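Local structure of putative ferredoxin (7M1O) at residues A2-V7 / D42-V47; D10-C15 / G32-V37. The protein binds a single [4Fe-4S] cluster and, as a ferredoxin, probably carries electrons between redox partners. All blocks are in the same frame, centred on the assembly; numbering follows the deposited sequence.

Contact 1: residues A2-V7 / D42-V47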
loop_
_atom_site.group_PDB
_atom_site.type_symbol
_atom_site.label_atom_id
_atom_site.label_comp_id
_atom_site.label_asym_id
_atom_site.label_seq_id
_atom_site.Cartn_x
_atom_site.Cartn_y
_atom_site.Cartn_z
ATOM N N ALA A 2 -13.202 -7.484 -5.993
ATOM C CA ALA A 2 -12.547 -6.214 -5.700
ATOM C C ALA A 2 -11.239 -6.446 -4.956
ATOM O O ALA A 2 -11.002 -7.531 -4.430
ATOM C CB ALA A 2 -13.467 -5.320 -4.888
ATOM N N LEU A 3 -10.399 -5.416 -4.913
ATOM C CA LEU A 3 -9.090 -5.507 -4.277
ATOM C C LEU A 3 -8.954 -4.484 -3.156
ATOM O O LEU A 3 -9.343 -3.327 -3.313
ATOM C CB LEU A 3 -7.985 -5.297 -5.315
ATOM C CG LEU A 3 -6.627 -5.926 -5.006
ATOM C CD1 LEU A 3 -6.710 -7.444 -5.084
ATOM C CD2 LEU A 3 -5.564 -5.395 -5.958
ATOM N N ARG A 4 -8.407 -4.921 -2.024
ATOM C CA ARG A 4 -8.079 -4.014 -0.926
ATOM C C ARG A 4 -6.629 -4.220 -0.507
ATOM O O ARG A 4 -6.053 -5.281 -0.746
ATOM C CB ARG A 4 -9.017 -4.222 0.267
ATOM C CG ARG A 4 -8.921 -5.578 0.952
ATOM C CD ARG A 4 -9.781 -5.595 2.210
ATOM N NE ARG A 4 -9.655 -6.838 2.965
ATOM C CZ ARG A 4 -10.235 -7.059 4.140
ATOM N NH1 ARG A 4 -10.987 -6.119 4.701
ATOM N NH2 ARG A 4 -10.067 -8.218 4.757
ATOM N N THR A 5 -6.044 -3.202 0.116
ATOM C CA THR A 5 -4.631 -3.240 0.478
ATOM C C THR A 5 -4.365 -2.466 1.769
ATOM O O THR A 5 -5.108 -1.548 2.122
ATOM C CB THR A 5 -3.751 -2.670 -0.663
ATOM O OG1 THR A 5 -2.364 -2.788 -0.320
ATOM C CG2 THR A 5 -4.089 -1.208 -0.936
ATOM N N MET A 6 -3.310 -2.862 2.478
ATOM C CA MET A 6 -2.883 -2.177 3.693
ATOM C C MET A 6 -1.364 -2.213 3.798
ATOM O O MET A 6 -0.712 -2.997 3.109
ATOM C CB MET A 6 -3.512 -2.817 4.940
ATOM C CG MET A 6 -3.050 -4.247 5.251
ATOM S SD MET A 6 -3.346 -4.701 6.975
ATOM C CE MET A 6 -2.961 -6.448 6.966
ATOM N N VAL A 7 -0.811 -1.365 4.659
ATOM C CA VAL A 7 0.620 -1.362 4.936
ATOM C C VAL A 7 0.867 -1.727 6.393
ATOM O O VAL A 7 0.243 -1.172 7.295
ATOM C CB VAL A 7 1.260 0.011 4.635
ATOM C CG1 VAL A 7 2.733 0.026 5.036
ATOM C CG2 VAL A 7 1.112 0.353 3.162
ATOM N N ASP A 42 -10.446 -0.608 9.959
ATOM C CA ASP A 42 -9.600 -1.804 9.955
ATOM C C ASP A 42 -8.252 -1.521 9.296
ATOM O O ASP A 42 -7.351 -2.358 9.317
ATOM C CB ASP A 42 -10.318 -2.957 9.243
ATOM C CG ASP A 42 -10.792 -2.579 7.851
ATOM O OD1 ASP A 42 -10.650 -1.394 7.475
ATOM O OD2 ASP A 42 -11.312 -3.464 7.137
ATOM N N GLY A 43 -8.126 -0.329 8.720
ATOM C CA GLY A 43 -6.883 0.116 8.119
ATOM C C GLY A 43 -6.775 -0.213 6.644
ATOM O O GLY A 43 -5.839 0.228 5.975
ATOM N N TRP A 44 -7.727 -0.986 6.131
ATOM C CA TRP A 44 -7.708 -1.394 4.730
ATOM C C TRP A 44 -8.187 -0.272 3.817
ATOM O O TRP A 44 -9.071 0.499 4.185
ATOM C CB TRP A 44 -8.586 -2.628 4.508
ATOM C CG TRP A 44 -8.084 -3.888 5.147
ATOM C CD1 TRP A 44 -8.428 -4.377 6.370
ATOM C CD2 TRP A 44 -7.161 -4.827 4.583
ATOM N NE1 TRP A 44 -7.775 -5.561 6.609
ATOM C CE2 TRP A 44 -6.991 -5.859 5.528
ATOM C CE3 TRP A 44 -6.462 -4.895 3.376
ATOM C CZ2 TRP A 44 -6.149 -6.946 5.301
ATOM C CZ3 TRP A 44 -5.626 -5.973 3.153
ATOM C CH2 TRP A 44 -5.476 -6.984 4.112
ATOM N N MET A 45 -7.599 -0.198 2.626
ATOM C CA MET A 45 -8.060 0.716 1.584
ATOM C C MET A 45 -8.521 -0.069 0.364
ATOM O O MET A 45 -7.788 -0.910 -0.157
ATOM C CB MET A 45 -6.955 1.696 1.180
ATOM C CG MET A 45 -7.314 2.547 -0.035
ATOM S SD MET A 45 -6.055 3.755 -0.480
ATOM C CE MET A 45 -6.699 4.333 -2.051
ATOM N N MET A 46 -9.737 0.213 -0.090
ATOM C CA MET A 46 -10.255 -0.382 -1.311
ATOM C C MET A 46 -9.579 0.263 -2.516
ATOM O O MET A 46 -9.448 1.484 -2.581
ATOM C CB MET A 46 -11.771 -0.210 -1.384
ATOM C CG MET A 46 -12.521 -0.794 -0.197
ATOM S SD MET A 46 -12.251 -2.564 0.022
ATOM C CE MET A 46 -12.845 -3.225 -1.539
ATOM N N VAL A 47 -9.151 -0.566 -3.462
ATOM C CA VAL A 47 -8.381 -0.100 -4.611
ATOM C C VAL A 47 -9.276 0.104 -5.831
ATOM O O VAL A 47 -10.081 -0.768 -6.159
ATOM C CB VAL A 47 -7.266 -1.102 -4.972
ATOM C CG1 VAL A 47 -6.385 -0.549 -6.084
ATOM C CG2 VAL A 47 -6.430 -1.425 -3.746
#

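Contact 2: residues D10-C15 / G32-V37. With SF4 (iron/sulfur cluster), chain C.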
loop_
_atom_site.group_PDB
_atom_site.type_symbol
_atom_site.label_atom_id
_atom_site.label_comp_id
_atom_site.label_asym_id
_atom_site.label_seq_id
_atom_site.Cartn_x
_atom_site.Cartn_y
_atom_site.Cartn_z
ATOM N N ASP A 10 4.968 -1.939 11.018
ATOM C CA ASP A 10 5.942 -2.602 11.874
ATOM C C ASP A 10 7.154 -3.093 11.088
ATOM O O ASP A 10 8.250 -3.204 11.639
ATOM C CB ASP A 10 5.284 -3.774 12.602
ATOM C CG ASP A 10 4.070 -3.352 13.409
ATOM O OD1 ASP A 10 4.067 -2.218 13.935
ATOM O OD2 ASP A 10 3.117 -4.153 13.513
ATOM N N THR A 11 6.956 -3.375 9.802
ATOM C CA THR A 11 7.995 -3.989 8.977
ATOM C C THR A 11 8.482 -3.087 7.843
ATOM O O THR A 11 9.511 -3.365 7.229
ATOM C CB THR A 11 7.497 -5.309 8.364
ATOM O OG1 THR A 11 6.341 -5.059 7.555
ATOM C CG2 THR A 11 7.143 -6.308 9.458
ATOM N N CYS A 12 7.740 -2.019 7.562
ATOM C CA CYS A 12 8.106 -1.088 6.496
ATOM C C CYS A 12 9.478 -0.470 6.746
ATOM O O CYS A 12 9.778 -0.036 7.857
ATOM C CB CYS A 12 7.058 0.015 6.366
ATOM S SG CYS A 12 7.510 1.330 5.206
ATOM N N THR A 13 10.299 -0.426 5.701
ATOM C CA THR A 13 11.669 0.066 5.815
ATOM C C THR A 13 11.843 1.429 5.145
ATOM O O THR A 13 12.969 1.882 4.931
ATOM C CB THR A 13 12.662 -0.935 5.200
ATOM O OG1 THR A 13 12.327 -1.168 3.828
ATOM C CG2 THR A 13 12.620 -2.255 5.959
ATOM N N SER A 14 10.725 2.072 4.822
ATOM C CA SER A 14 10.726 3.434 4.289
ATOM C C SER A 14 11.508 3.550 2.984
ATOM O O SER A 14 12.198 4.544 2.751
ATOM C CB SER A 14 11.302 4.401 5.325
ATOM O OG SER A 14 10.560 4.353 6.530
ATOM N N CYS A 15 11.388 2.538 2.131
ATOM C CA CYS A 15 12.127 2.508 0.875
ATOM C C CYS A 15 11.507 3.425 -0.185
ATOM O O CYS A 15 12.115 3.679 -1.224
ATOM C CB CYS A 15 12.199 1.078 0.348
ATOM S SG CYS A 15 10.756 0.584 -0.595
ATOM N N GLY A 32 8.605 8.670 6.764
ATOM C CA GLY A 32 9.207 7.723 5.842
ATOM C C GLY A 32 8.388 6.456 5.679
ATOM O O GLY A 32 8.389 5.849 4.609
ATOM N N ILE A 33 7.690 6.051 6.737
ATOM C CA ILE A 33 6.857 4.851 6.688
ATOM C C ILE A 33 5.626 5.104 5.829
ATOM O O ILE A 33 5.030 6.180 5.880
ATOM C CB ILE A 33 6.408 4.400 8.097
ATOM C CG1 ILE A 33 7.620 4.109 8.987
ATOM C CG2 ILE A 33 5.504 3.170 8.011
ATOM C CD1 ILE A 33 8.448 2.910 8.554
ATOM N N ALA A 34 5.248 4.103 5.042
ATOM C CA ALA A 34 4.110 4.226 4.142
ATOM C C ALA A 34 2.797 3.896 4.842
ATOM O O ALA A 34 2.773 3.174 5.839
ATOM C CB ALA A 34 4.297 3.322 2.936
ATOM N N GLU A 35 1.709 4.444 4.312
ATOM C CA GLU A 35 0.362 4.073 4.728
ATOM C C GLU A 35 -0.570 4.301 3.549
ATOM O O GLU A 35 -0.279 5.124 2.681
ATOM C CB GLU A 35 -0.094 4.884 5.946
ATOM C CG GLU A 35 -0.196 6.386 5.704
ATOM C CD GLU A 35 -0.683 7.145 6.927
ATOM O OE1 GLU A 35 -0.682 8.394 6.892
ATOM O OE2 GLU A 35 -1.068 6.495 7.922
ATOM N N VAL A 36 -1.678 3.569 3.499
ATOM C CA VAL A 36 -2.651 3.788 2.438
ATOM C C VAL A 36 -3.258 5.169 2.637
ATOM O O VAL A 36 -3.310 5.674 3.758
ATOM C CB VAL A 36 -3.758 2.714 2.412
ATOM C CG1 VAL A 36 -3.158 1.338 2.145
ATOM C CG2 VAL A 36 -4.555 2.721 3.705
ATOM N N VAL A 37 -3.680 5.766 1.556
ATOM C CA VAL A 37 -4.164 7.103 1.614
ATOM C C VAL A 37 -5.520 7.181 2.305
ATOM O O VAL A 37 -5.704 8.031 3.118
ATOM C CB VAL A 37 -4.100 7.759 0.253
ATOM C CG1 VAL A 37 -2.658 7.899 -0.175
ATOM C CG2 VAL A 37 -4.874 6.985 -0.785
HETATM FE FE1 SF4 C . 7.540 0.516 3.080
HETATM FE FE2 SF4 C . 7.174 -1.580 1.364
HETATM FE FE3 SF4 C . 8.902 0.430 0.712
HETATM FE FE4 SF4 C . 6.210 0.908 0.727
HETATM S S1 SF4 C . 7.338 -0.515 -0.646
HETATM S S2 SF4 C . 7.840 2.234 1.610
HETATM S S3 SF4 C . 5.555 -0.419 2.466
HETATM S S4 SF4 C . 9.096 -1.025 2.457
#

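Contact 1: residues A2-V7 / D42-V47
The indole of W44 is covered on both faces by side chains of strand 3-7. On one face the guanidinium of R4 lies flat, its plane turned only 9° from the ring, with R4 CZ 3.7 Å from the centroid of the five-membered ring and almost on its normal: a stack and a cation-pi contact in one. On the opposite face M6 makes a CH-pi and a Met-aromatic contact: M6 CG stands 3.8 Å from the centroid of the six-membered ring, M6 SD lies over the same ring, and M6 CE reaches W44 CZ2. At the ring's edge, in plane, lie T5 N and D42 CB. R4 and M6 both start with CG in the crowded position between backbone N and carbonyl carbon (chi1 65° and 67°) and then run extended, R4 across the indole, M6 along its six-membered ring. Beneath, the strands pair antiparallel: T5 N gives to M45 O and M45 N to T5 O, both at 2.9 Å, while R4 and M46 form the neighbouring non-hydrogen-bonded pair. M46, bent at chi2 and chi3, brings its SD to 3.6 Å from R4 CB. On the other face of the sheet T5 CG2 meets V47 CG2 at 3.7 Å, where V55 of helix 52-61 covers both residues; T5 OG1 is hydrogen-bonded to Y26 OH and T69 OG1. D42 OD1 accepts a hydrogen bond from W44 N, 3.2 Å away and above the carboxylate plane, closing an Asx turn ahead of strand 45-47. D42 OD2 adds a long salt bridge to R4 NH1, whereas R4 NH2 pairs with E70 of strand 67-71. The stack on W44 sets the guanidinium flat, and E70, with D42 more weakly, would probably offset its charge.

Contact 2: residues D10-C15 / G32-V37
C12 is the first residue of segment 10-15 to meet segment 32-37. C12 SG, anti to the backbone N (chi1 173°), binds FE1 of the cluster at 2.3 Å. Two backbone amides also point at C12 SG: S14 N from within the same turn at 3.3 Å, and A34 N from the start of strand 34-36 at 3.6 Å, longer but nearly straight (168° at the hydrogen). Such N-H...S bonds would be expected to draw charge off the thiolate and so tune the reduction potential of the cluster. I33, the residue before A34, packs alongside C12: I33 CG2, anti to the backbone N, lies 3.9 Å from C12 CB, while the CG1 branch, beside the backbone N, carries I33 CD1 to 3.3 Å from C12 O. C12 and C15 belong to the CxxCxxC motif of ferredoxins, in which the third cysteine is C18; the remote C62 completes the four ligands. T13 follows with its backbone N and OG1 facing the inorganic sulfur S4 of the cluster. S14 then takes a left-handed backbone conformation and lays its side chain against the G32-I33 peptide. S14 OG sits 3.1 Å from G32 C, with I33 CD1 beside it, but its angles to G32 O and I33 N are too poor for hydrogen bonds. G32 O is instead taken up by Y19 OH. The positive phi of G32 would press a beta carbon against the preceding carbonyl, and that carbon would also crowd S14 OG. C15 turns from segment 32-37 and binds FE3 through SG, set in the crowded position between backbone N and carbonyl carbon, while A34 CB faces the cluster near FE4, 3.8 Å off.

How the contacts relate
Contact 2 is nested along the chain inside the loop that contact 1 closes: strand 3-7 leads into the cysteine loop, and strand 34-36 is followed by strand 45-47. Their centres lie 14 Å apart, on opposite sides of the chain's centre. Contact 1 belongs to the three-stranded antiparallel sheet 45-47, 3-7, 67-71; contact 2 joins the cysteine loop to strand 34-36 of the two-stranded sheet 26-28/34-36. The two still touch: V36 packs on T5 and M45, M45 SD meets V37 CG2, and V7 CG1 reaches A34 O. V7 and A34 both line the cluster pocket, so strands of both sheets, 3-7 and 34-36, each give a residue to it in this compact ferredoxin.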